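Local coordinates for protein GCN5-related N-acetyltransferase (Kribbella flavida, PDB 4IUS) that probably transfers an acetyl or other acyl group from its coenzyme A thioester to an acceptor amine, at residues D38-S43 with D143-D148; A57-A62 with P87-V92; W61-I66 with H96-V101; L115-P120 with A206-T211. The protein carries 1 engineered substitution. One frame throughout, in Å; residues are numbered along the deposited sequence. Where two conformers were deposited one is given.

How the contacts relate
Contacts 2 and 3 form one packing region: both use helix 59-71, their centres lie about 8 Å apart, and Pro-60 CG meets His-96 CE1 at 3.4 Å where they join. Contact 1 bridges a loop of the N-terminal part and a loop of the GNAT family region; its centre is about 24 Å from that of contact 2 and 19 Å from that of contact 3, and along the chain it encloses both. Contact 4 lies across the chain's centre from contacts 2 and 3, about 40 Å away between centres. In GNAT enzymes the N-terminal end of the helix equivalent to 202-216 commonly lies at the coenzyme A pyrophosphate, so contact 4 is probably on the cofactor-binding helix.

Contact 1 (D38-S43 with D143-D148); sequences DVWFLS and DAYETD
Phe-41 and Thr-147 make the main meeting between the short 3-10 turn 40-42 and the irregular segment 143-148. The methyl CG2 of Thr-147 lies 3.6 Å from Phe-41 CB and approaches the ring obliquely. Phe-41 CG stands between the backbone N and the carbonyl carbon (chi1 58°), a rotamer that turns the ring up against the opposing backbone: CD1 comes 3.7 Å from Thr-147 O. One ring face carries Glu-146 O, 3.9 Å above the plane and shifted toward the rim, while Val-39 CG1 lies 3.5 Å above the opposite face, also toward the rim. Glu-146 and Thr-147 each have two conformers, and the distances describe one of them. Trp-40 NE1 lies in plane at the ring's edge.

Trp-40 takes the same kind of first torsion (chi1 70°). Phe-41 CB sits 3.6 Å over one face of the indole, offset toward its rim, and CH2 meets Tyr-145 OH at 4.0 Å, near the indole plane. That hydroxyl finds its hydrogen bond at Arg-261 N, and His-256 stacks on Trp-40. Replacing Phe-41 with an alanine would probably leave the Thr-147 methyl without its aromatic partner and open a gap between Val-39 and the Glu-146 carbonyl.

No hydrogen bond or salt bridge joins the two segments, which bury 184 Å² through apolar and aromatic contact. The polar tie lies beside it: Arg-44, next in the chain after Ser-43, bonds to Thr-147 O through NH2 and forms a salt bridge with Asp-148 OD1 through NH1, joining the same two loops.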
# COMPACT_ATOMS: atom_id res chain seq x y z
N ASP A 38 0.14 13.44 13.04
CA ASP A 38 -0.06 12.39 14.07
C ASP A 38 -1.00 11.29 13.68
O ASP A 38 -1.14 10.35 14.44
CB ASP A 38 -0.52 13.02 15.38
CG ASP A 38 0.52 13.94 15.97
OD1 ASP A 38 1.67 13.49 16.28
OD2 ASP A 38 0.16 15.12 16.19
N VAL A 39 -1.60 11.35 12.48
CA VAL A 39 -2.50 10.29 12.04
C VAL A 39 -1.78 8.95 12.20
O VAL A 39 -0.66 8.78 11.66
CB VAL A 39 -2.92 10.51 10.60
CG1 VAL A 39 -3.75 9.34 10.09
CG2 VAL A 39 -3.72 11.83 10.47
N TRP A 40 -2.38 8.02 12.92
CA TRP A 40 -1.56 6.93 13.47
C TRP A 40 -0.84 6.11 12.40
O TRP A 40 0.34 5.79 12.53
CB TRP A 40 -2.39 6.04 14.38
CG TRP A 40 -3.42 5.20 13.71
CD1 TRP A 40 -4.76 5.51 13.53
CD2 TRP A 40 -3.23 3.88 13.13
NE1 TRP A 40 -5.40 4.48 12.87
CE2 TRP A 40 -4.51 3.47 12.60
CE3 TRP A 40 -2.14 3.03 13.00
CZ2 TRP A 40 -4.68 2.22 11.96
CZ3 TRP A 40 -2.30 1.82 12.34
CH2 TRP A 40 -3.55 1.42 11.84
N PHE A 41 -1.53 5.82 11.31
CA PHE A 41 -1.00 4.91 10.30
C PHE A 41 0.03 5.55 9.41
O PHE A 41 0.67 4.84 8.62
CB PHE A 41 -2.11 4.23 9.49
CG PHE A 41 -3.02 5.19 8.78
CD1 PHE A 41 -2.62 5.80 7.62
CD2 PHE A 41 -4.25 5.52 9.31
CE1 PHE A 41 -3.45 6.72 6.97
CE2 PHE A 41 -5.10 6.41 8.69
CZ PHE A 41 -4.68 7.02 7.51
N LEU A 42 0.24 6.86 9.49
CA LEU A 42 1.28 7.55 8.78
C LEU A 42 2.67 7.32 9.37
O LEU A 42 3.68 7.70 8.73
CB LEU A 42 1.00 9.05 8.64
CG LEU A 42 -0.28 9.35 7.82
CD1 LEU A 42 -0.45 10.87 7.76
CD2 LEU A 42 -0.26 8.71 6.43
N SER A 43 2.74 6.77 10.57
CA SER A 43 4.01 6.44 11.19
C SER A 43 4.05 4.94 11.48
O SER A 43 3.12 4.41 12.03
CB SER A 43 4.22 7.24 12.46
OG SER A 43 4.27 8.64 12.20
N ASP A 143 -14.54 4.93 2.94
CA ASP A 143 -14.88 4.06 4.07
C ASP A 143 -14.06 2.76 4.06
O ASP A 143 -14.05 2.01 5.03
CB ASP A 143 -16.41 3.80 4.12
CG ASP A 143 -16.98 3.15 2.85
OD1 ASP A 143 -16.40 3.32 1.75
OD2 ASP A 143 -18.03 2.47 2.97
N ALA A 144 -13.28 2.54 2.99
CA ALA A 144 -12.40 1.39 2.87
C ALA A 144 -11.14 1.57 3.76
O ALA A 144 -10.65 2.67 3.96
CB ALA A 144 -12.02 1.18 1.41
N TYR A 145 -10.60 0.46 4.22
CA TYR A 145 -9.34 0.45 4.97
C TYR A 145 -8.19 0.81 4.04
O TYR A 145 -7.95 0.12 3.05
CB TYR A 145 -9.08 -0.95 5.57
CG TYR A 145 -7.84 -1.02 6.47
CD1 TYR A 145 -7.92 -0.68 7.83
CD2 TYR A 145 -6.61 -1.44 5.96
CE1 TYR A 145 -6.79 -0.73 8.65
CE2 TYR A 145 -5.47 -1.49 6.78
CZ TYR A 145 -5.56 -1.14 8.12
OH TYR A 145 -4.44 -1.19 8.93
N GLU A 146 -7.48 1.88 4.36
CA GLU A 146 -6.43 2.39 3.52
C GLU A 146 -5.34 3.05 4.31
O GLU A 146 -5.60 4.05 4.92
CB GLU A 146 -6.99 3.44 2.62
CG GLU A 146 -6.52 3.25 1.23
CD GLU A 146 -5.90 4.47 0.63
OE1 GLU A 146 -6.25 5.62 1.02
OE2 GLU A 146 -5.08 4.24 -0.27
N THR A 147 -4.14 2.49 4.30
CA THR A 147 -3.04 3.04 5.10
C THR A 147 -1.84 3.49 4.27
O THR A 147 -0.89 4.05 4.82
CB THR A 147 -2.60 2.07 6.22
OG1 THR A 147 -2.21 0.81 5.68
CG2 THR A 147 -3.73 1.89 7.26
N ASP A 148 -1.91 3.31 2.96
CA ASP A 148 -0.80 3.70 2.07
C ASP A 148 -1.20 4.91 1.24
O ASP A 148 -2.26 5.52 1.46
CB ASP A 148 -0.35 2.50 1.22
CG ASP A 148 0.54 1.52 2.02
OD1 ASP A 148 0.77 1.81 3.22
OD2 ASP A 148 1.03 0.50 1.47

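Contact 2 (A57-A62 with P87-V92); sequences AEVPWA and PGLAYV
Val-59 and Val-92 share one rotamer, with CG1 anti to the backbone N (chi1 173° and -176°), and this turns their branched ends into each other across the gap between helices 59-71 and 89-95. Val-92 CG1 is the inserted methyl: it reaches Val-59 CB at 3.6 Å and lies 3.8 Å from both Val-59 CG1 and Val-59 CG2. The fork of Val-59 thus straddles a single methyl. Leu-89, one turn earlier on the second helix, has its CG anti to the backbone N as well, and this extension carries CD1 to within 4.0 Å of Val-59 CG2.

Both pairs are purely apolar, and no hydrogen bond crosses. The evidence for close approach is also in the backbone, where the CA atoms of Val-59 and Val-92 are 7.1 Å apart. Phe-54 touches both Leu-89 and Val-92, and Leu-89 further meets Leu-30 and Leu-81, tying the valine cluster to strands 30-35 and 78-82.

Gly-88, at phi 85°, is the N-cap of the second helix; its O accepts weak bonds from Tyr-91 N and Val-92 N, while Glu-83 OE2 accepts from its backbone N. Helix 89-95 is the connection of a beta-alpha-beta crossover between strands 78-82 and 99-109, which are parallel to each other, with the antiparallel strand 242-251 between them. A crossover whose two strands are parted by an inserted antiparallel strand recalls the GNAT arrangement.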
# COMPACT_ATOMS: atom_id res chain seq x y z
N ALA A 57 19.45 -11.11 17.91
CA ALA A 57 19.89 -10.57 19.19
C ALA A 57 19.73 -9.05 19.24
O ALA A 57 19.65 -8.49 20.33
CB ALA A 57 21.35 -10.96 19.46
N GLU A 58 19.74 -8.39 18.08
CA GLU A 58 19.64 -6.94 18.00
C GLU A 58 18.21 -6.45 18.17
O GLU A 58 17.98 -5.27 18.39
CB GLU A 58 20.16 -6.46 16.62
CG GLU A 58 21.66 -6.66 16.41
CD GLU A 58 22.19 -6.24 15.04
OE1 GLU A 58 21.39 -5.73 14.19
OE2 GLU A 58 23.42 -6.45 14.83
N VAL A 59 17.25 -7.32 17.94
CA VAL A 59 15.87 -6.85 17.84
C VAL A 59 15.32 -6.21 19.13
O VAL A 59 14.63 -5.20 19.05
CB VAL A 59 14.93 -7.95 17.26
CG1 VAL A 59 13.47 -7.51 17.31
CG2 VAL A 59 15.39 -8.30 15.82
N PRO A 60 15.58 -6.77 20.33
CA PRO A 60 15.02 -6.11 21.52
C PRO A 60 15.45 -4.64 21.65
O PRO A 60 14.61 -3.76 21.83
CB PRO A 60 15.54 -6.95 22.66
CG PRO A 60 15.69 -8.31 22.05
CD PRO A 60 16.17 -8.09 20.64
N TRP A 61 16.73 -4.37 21.52
CA TRP A 61 17.24 -3.01 21.57
C TRP A 61 16.67 -2.18 20.43
O TRP A 61 16.33 -1.02 20.61
CB TRP A 61 18.77 -3.06 21.51
CG TRP A 61 19.38 -1.77 21.05
CD1 TRP A 61 19.64 -0.62 21.81
CD2 TRP A 61 19.69 -1.41 19.70
NE1 TRP A 61 20.13 0.37 21.00
CE2 TRP A 61 20.15 -0.06 19.72
CE3 TRP A 61 19.64 -2.08 18.50
CZ2 TRP A 61 20.51 0.60 18.56
CZ3 TRP A 61 20.00 -1.42 17.35
CH2 TRP A 61 20.44 -0.11 17.39
N ALA A 62 16.59 -2.75 19.24
CA ALA A 62 16.07 -1.99 18.10
C ALA A 62 14.61 -1.55 18.34
O ALA A 62 14.22 -0.41 18.06
CB ALA A 62 16.19 -2.84 16.82
N PRO A 87 12.90 -13.18 6.19
CA PRO A 87 12.25 -14.32 6.79
C PRO A 87 12.56 -14.41 8.30
O PRO A 87 13.72 -14.29 8.71
CB PRO A 87 12.86 -15.50 6.04
CG PRO A 87 13.27 -14.96 4.73
CD PRO A 87 13.64 -13.53 4.96
N GLY A 88 11.53 -14.64 9.08
CA GLY A 88 11.61 -14.80 10.53
C GLY A 88 11.59 -13.53 11.33
O GLY A 88 11.50 -13.61 12.57
N LEU A 89 11.68 -12.37 10.70
CA LEU A 89 11.76 -11.13 11.46
C LEU A 89 10.47 -10.89 12.24
O LEU A 89 10.51 -10.50 13.41
CB LEU A 89 12.16 -9.96 10.56
CG LEU A 89 12.31 -8.59 11.22
CD1 LEU A 89 13.31 -8.60 12.38
CD2 LEU A 89 12.73 -7.56 10.18
N ALA A 90 9.33 -11.10 11.60
CA ALA A 90 8.06 -10.90 12.27
C ALA A 90 7.96 -11.69 13.56
O ALA A 90 7.49 -11.18 14.58
CB ALA A 90 6.88 -11.22 11.35
N TYR A 91 8.42 -12.92 13.54
CA TYR A 91 8.32 -13.76 14.73
C TYR A 91 9.21 -13.23 15.86
O TYR A 91 8.83 -13.31 17.02
CB TYR A 91 8.69 -15.20 14.45
CG TYR A 91 7.61 -16.01 13.76
CD1 TYR A 91 6.29 -15.99 14.21
CD2 TYR A 91 7.97 -16.94 12.83
CE1 TYR A 91 5.33 -16.81 13.62
CE2 TYR A 91 7.03 -17.74 12.21
CZ TYR A 91 5.71 -17.68 12.62
OH TYR A 91 4.79 -18.48 12.01
N VAL A 92 10.36 -12.64 15.53
CA VAL A 92 11.21 -12.05 16.57
C VAL A 92 10.51 -10.81 17.16
O VAL A 92 10.53 -10.57 18.36
CB VAL A 92 12.62 -11.78 16.07
CG1 VAL A 92 13.47 -11.26 17.25
CG2 VAL A 92 13.26 -13.05 15.48

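Contact 3 (W61-I66 with H96-V101); sequences WALETI and HGMTIV
Leu-63 faces both His-96 and Met-98, and its side chain carries the apolar contact between segments 61-66 and 96-101. CB leaves the helix toward the second segment, and CG continues anti to the backbone N (chi1 -173°), extending the fork outward. A chi2 of 58° then sends the two methyls to different partners. CD2 rests 3.4 Å from His-96 O and 4.0 Å from His-96 CB, while the imidazole itself leads away. CD1 meets SE of Met-98 at 4.1 Å; this residue is a selenomethionine, whose chain bends at chi3 and crosses the leucine obliquely. Leu-63 and Met-98 each have two conformers, so these distances describe one state of the pair.

His-96 is the first residue past helix 89-95 to leave helical backbone angles, and Gly-97 (phi 110°) is the C-prime residue of a Schellman motif in which Met-98 N bonds to Leu-93 O and Gly-97 N to Val-94 O. The turn delivers Met-98 to the leucine just before strand 99-109 begins.

Arg-67 NH1 donates to His-96 O, so the carbonyl under CD2 is satisfied despite its apolar neighbour. Chemically the contact pairs that bonded carbonyl with an apolar meeting at the Met-98 chain, where selenomethionine stands in for methionine.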
# COMPACT_ATOMS: atom_id res chain seq x y z
N TRP A 61 16.73 -4.37 21.52
CA TRP A 61 17.24 -3.01 21.57
C TRP A 61 16.67 -2.18 20.43
O TRP A 61 16.33 -1.02 20.61
CB TRP A 61 18.77 -3.06 21.51
CG TRP A 61 19.38 -1.77 21.05
CD1 TRP A 61 19.64 -0.62 21.81
CD2 TRP A 61 19.69 -1.41 19.70
NE1 TRP A 61 20.13 0.37 21.00
CE2 TRP A 61 20.15 -0.06 19.72
CE3 TRP A 61 19.64 -2.08 18.50
CZ2 TRP A 61 20.51 0.60 18.56
CZ3 TRP A 61 20.00 -1.42 17.35
CH2 TRP A 61 20.44 -0.11 17.39
N ALA A 62 16.59 -2.75 19.24
CA ALA A 62 16.07 -1.99 18.10
C ALA A 62 14.61 -1.55 18.34
O ALA A 62 14.22 -0.41 18.06
CB ALA A 62 16.19 -2.84 16.82
N LEU A 63 13.80 -2.49 18.77
CA LEU A 63 12.43 -2.22 19.03
C LEU A 63 12.26 -1.18 20.15
O LEU A 63 11.40 -0.32 20.05
CB LEU A 63 11.70 -3.55 19.27
CG LEU A 63 10.21 -3.51 19.42
CD1 LEU A 63 9.54 -2.90 18.20
CD2 LEU A 63 9.70 -4.92 19.60
N GLU A 64 13.02 -1.31 21.22
CA GLU A 64 12.91 -0.32 22.27
C GLU A 64 13.35 1.05 21.81
O GLU A 64 12.74 2.04 22.21
CB GLU A 64 13.69 -0.76 23.49
CG GLU A 64 13.12 -1.99 24.15
CD GLU A 64 11.67 -1.82 24.54
OE1 GLU A 64 11.36 -0.76 25.10
OE2 GLU A 64 10.84 -2.69 24.22
N THR A 65 14.36 1.12 20.96
CA THR A 65 14.81 2.38 20.42
C THR A 65 13.69 3.07 19.62
O THR A 65 13.42 4.26 19.75
CB THR A 65 16.06 2.17 19.55
OG1 THR A 65 17.11 1.65 20.37
CG2 THR A 65 16.52 3.46 18.88
N ILE A 66 13.04 2.29 18.76
CA ILE A 66 11.96 2.81 17.97
C ILE A 66 10.74 3.14 18.81
O ILE A 66 10.11 4.20 18.65
CB ILE A 66 11.64 1.86 16.79
CG1 ILE A 66 12.87 1.84 15.84
CG2 ILE A 66 10.33 2.26 16.12
CD1 ILE A 66 12.90 0.71 14.88
N HIS A 96 9.10 -10.09 21.20
CA HIS A 96 9.41 -8.88 21.95
C HIS A 96 8.24 -7.90 22.01
O HIS A 96 8.39 -6.70 22.19
CB HIS A 96 10.71 -8.28 21.45
CG HIS A 96 11.85 -9.24 21.66
ND1 HIS A 96 12.30 -9.55 22.91
CD2 HIS A 96 12.55 -10.05 20.77
CE1 HIS A 96 13.21 -10.54 22.80
NE2 HIS A 96 13.38 -10.83 21.50
N GLY A 97 7.03 -8.45 21.95
CA GLY A 97 5.80 -7.76 22.39
C GLY A 97 4.81 -7.33 21.33
O GLY A 97 3.74 -6.87 21.69
N MSE A 98 5.14 -7.43 20.07
CA MSE A 98 4.20 -7.12 19.03
C MSE A 98 3.21 -8.26 18.80
O MSE A 98 3.46 -9.40 19.21
CB MSE A 98 4.91 -6.73 17.74
CG MSE A 98 5.87 -5.58 17.93
SE MSE A 98 6.33 -4.65 16.27
CE MSE A 98 4.82 -3.46 16.12
N THR A 99 2.13 -7.96 18.08
CA THR A 99 1.11 -8.94 17.73
C THR A 99 0.90 -8.89 16.21
O THR A 99 0.70 -7.82 15.65
CB THR A 99 -0.24 -8.61 18.41
OG1 THR A 99 -0.04 -8.65 19.82
CG2 THR A 99 -1.33 -9.61 18.01
N ILE A 100 0.92 -10.04 15.55
CA ILE A 100 0.56 -10.11 14.14
C ILE A 100 -0.97 -10.08 14.06
O ILE A 100 -1.65 -10.97 14.56
CB ILE A 100 1.14 -11.37 13.45
CG1 ILE A 100 2.67 -11.32 13.42
CG2 ILE A 100 0.56 -11.51 12.05
CD1 ILE A 100 3.34 -12.63 13.06
N VAL A 101 -1.48 -9.03 13.42
CA VAL A 101 -2.90 -8.87 13.19
C VAL A 101 -3.37 -9.53 11.89
O VAL A 101 -4.48 -10.01 11.81
CB VAL A 101 -3.22 -7.37 13.25
CG1 VAL A 101 -4.63 -7.06 12.80
CG2 VAL A 101 -3.02 -6.89 14.69

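Contact 4 (L115-P120 with A206-T211); sequences LVPEFP and ATAYAT
Helix 202-216 of the GNAT region receives the loop between strands 99-109 and 123-127, and Ala-208 is the point where the backbone of Leu-115 and the side chains of Val-116 and Pro-117 meet it. Its single methyl, CB, has Pro-117 CD at 3.8 Å, Leu-115 O at 3.9 Å and Val-116 CG2 at 4.1 Å. The same Val-116 CG2 also lies 4.0 Å from Ala-208 O, so it spans the side chain and the backbone of one helical residue. Val-116 has CG1 opposite the backbone N across chi1 (-180°), which divides its branches: CG2 faces the helix, and CG1 lies in plane at the edge of the Phe-119 ring. The CA atoms of Val-116 and Ala-208 approach to 5.3 Å, a closeness that a residue as small as alanine permits.

No hydrogen bond links the segments. Leu-115 O is buried by the contact and has no partner in the model, although the backbone of Leu-115 is bonded to Leu-239, which the side chains of Ala-208 and Pro-117 also touch. Within the helix, Thr-211 OG1 donates to Thr-207 O at 2.8 Å, from 36° above the carbonyl plane; Thr-211 N reaches that oxygen from the opposite face. Tyr-241 OH shares a further hydrogen bond with Thr-211 OG1.

On its other sides the helix meets Val-164 and Ile-166 of strand 161-168 and Val-188 of strand 185-193. A helix laid on the central sheet like this is typical of the GNAT fold; its N-terminal end carries the R/Q-x-x-G-x-G/A motif, which in GNAT enzymes commonly binds the coenzyme A pyrophosphate, and a similar role is probable here.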
# COMPACT_ATOMS: atom_id res chain seq x y z
N LEU A 115 -4.26 -7.20 -18.04
CA LEU A 115 -5.46 -7.33 -18.87
C LEU A 115 -6.46 -6.30 -18.38
O LEU A 115 -6.78 -6.27 -17.19
CB LEU A 115 -6.05 -8.76 -18.79
CG LEU A 115 -5.10 -9.94 -19.10
CD1 LEU A 115 -5.63 -11.33 -18.69
CD2 LEU A 115 -4.74 -9.95 -20.58
N VAL A 116 -6.85 -5.36 -19.25
CA VAL A 116 -7.92 -4.43 -18.94
C VAL A 116 -9.19 -5.02 -19.53
O VAL A 116 -9.27 -5.16 -20.76
CB VAL A 116 -7.65 -3.00 -19.45
CG1 VAL A 116 -8.81 -2.09 -19.08
CG2 VAL A 116 -6.32 -2.47 -18.90
N PRO A 117 -10.20 -5.33 -18.70
CA PRO A 117 -11.43 -5.89 -19.22
C PRO A 117 -12.18 -4.96 -20.15
O PRO A 117 -11.97 -3.75 -20.13
CB PRO A 117 -12.27 -6.14 -17.97
CG PRO A 117 -11.29 -6.18 -16.83
CD PRO A 117 -10.25 -5.19 -17.23
N GLU A 118 -13.09 -5.50 -20.93
CA GLU A 118 -14.00 -4.68 -21.71
C GLU A 118 -14.89 -3.88 -20.78
O GLU A 118 -15.35 -4.38 -19.75
CB GLU A 118 -14.85 -5.60 -22.61
CG GLU A 118 -15.94 -4.92 -23.41
CD GLU A 118 -16.68 -5.81 -24.39
OE1 GLU A 118 -16.42 -7.03 -24.44
OE2 GLU A 118 -17.53 -5.25 -25.14
N PHE A 119 -15.15 -2.63 -21.16
CA PHE A 119 -16.02 -1.76 -20.38
C PHE A 119 -17.48 -1.96 -20.81
O PHE A 119 -17.76 -1.95 -22.02
CB PHE A 119 -15.63 -0.30 -20.60
CG PHE A 119 -14.44 0.17 -19.78
CD1 PHE A 119 -13.29 -0.58 -19.63
CD2 PHE A 119 -14.55 1.34 -19.08
CE1 PHE A 119 -12.25 -0.09 -18.85
CE2 PHE A 119 -13.53 1.81 -18.29
CZ PHE A 119 -12.39 1.10 -18.18
N PRO A 120 -18.42 -2.13 -19.85
CA PRO A 120 -19.83 -2.23 -20.21
C PRO A 120 -20.36 -0.94 -20.82
O PRO A 120 -19.74 0.12 -20.73
CB PRO A 120 -20.52 -2.52 -18.88
CG PRO A 120 -19.47 -2.92 -17.95
CD PRO A 120 -18.20 -2.33 -18.41
N ALA A 206 -11.45 -0.13 -12.43
CA ALA A 206 -10.67 0.96 -11.86
C ALA A 206 -9.24 0.51 -11.58
O ALA A 206 -8.26 1.18 -11.89
CB ALA A 206 -11.34 1.50 -10.60
N THR A 207 -9.14 -0.67 -10.97
CA THR A 207 -7.83 -1.25 -10.64
C THR A 207 -7.01 -1.44 -11.91
O THR A 207 -5.84 -1.06 -11.97
CB THR A 207 -7.99 -2.60 -9.93
OG1 THR A 207 -8.75 -2.42 -8.73
CG2 THR A 207 -6.64 -3.19 -9.56
N ALA A 208 -7.62 -2.00 -12.94
CA ALA A 208 -6.93 -2.29 -14.20
C ALA A 208 -6.47 -1.01 -14.87
O ALA A 208 -5.35 -0.90 -15.34
CB ALA A 208 -7.83 -3.12 -15.11
N TYR A 209 -7.35 -0.00 -14.91
CA TYR A 209 -7.03 1.25 -15.58
C TYR A 209 -5.99 2.05 -14.83
O TYR A 209 -5.10 2.62 -15.43
CB TYR A 209 -8.33 2.07 -15.82
CG TYR A 209 -8.12 3.27 -16.70
CD1 TYR A 209 -7.85 3.13 -18.06
CD2 TYR A 209 -8.24 4.56 -16.18
CE1 TYR A 209 -7.64 4.24 -18.83
CE2 TYR A 209 -8.02 5.66 -16.98
CZ TYR A 209 -7.71 5.48 -18.31
OH TYR A 209 -7.52 6.61 -19.13
N ALA A 210 -6.05 2.04 -13.49
CA ALA A 210 -5.02 2.69 -12.68
C ALA A 210 -3.64 2.01 -12.90
O ALA A 210 -2.62 2.68 -13.08
CB ALA A 210 -5.34 2.68 -11.20
N THR A 211 -3.65 0.67 -12.93
CA THR A 211 -2.41 -0.07 -13.17
C THR A 211 -1.85 0.32 -14.55
O THR A 211 -0.66 0.57 -14.71
CB THR A 211 -2.62 -1.58 -13.07
OG1 THR A 211 -3.21 -1.90 -11.82
CG2 THR A 211 -1.29 -2.31 -13.16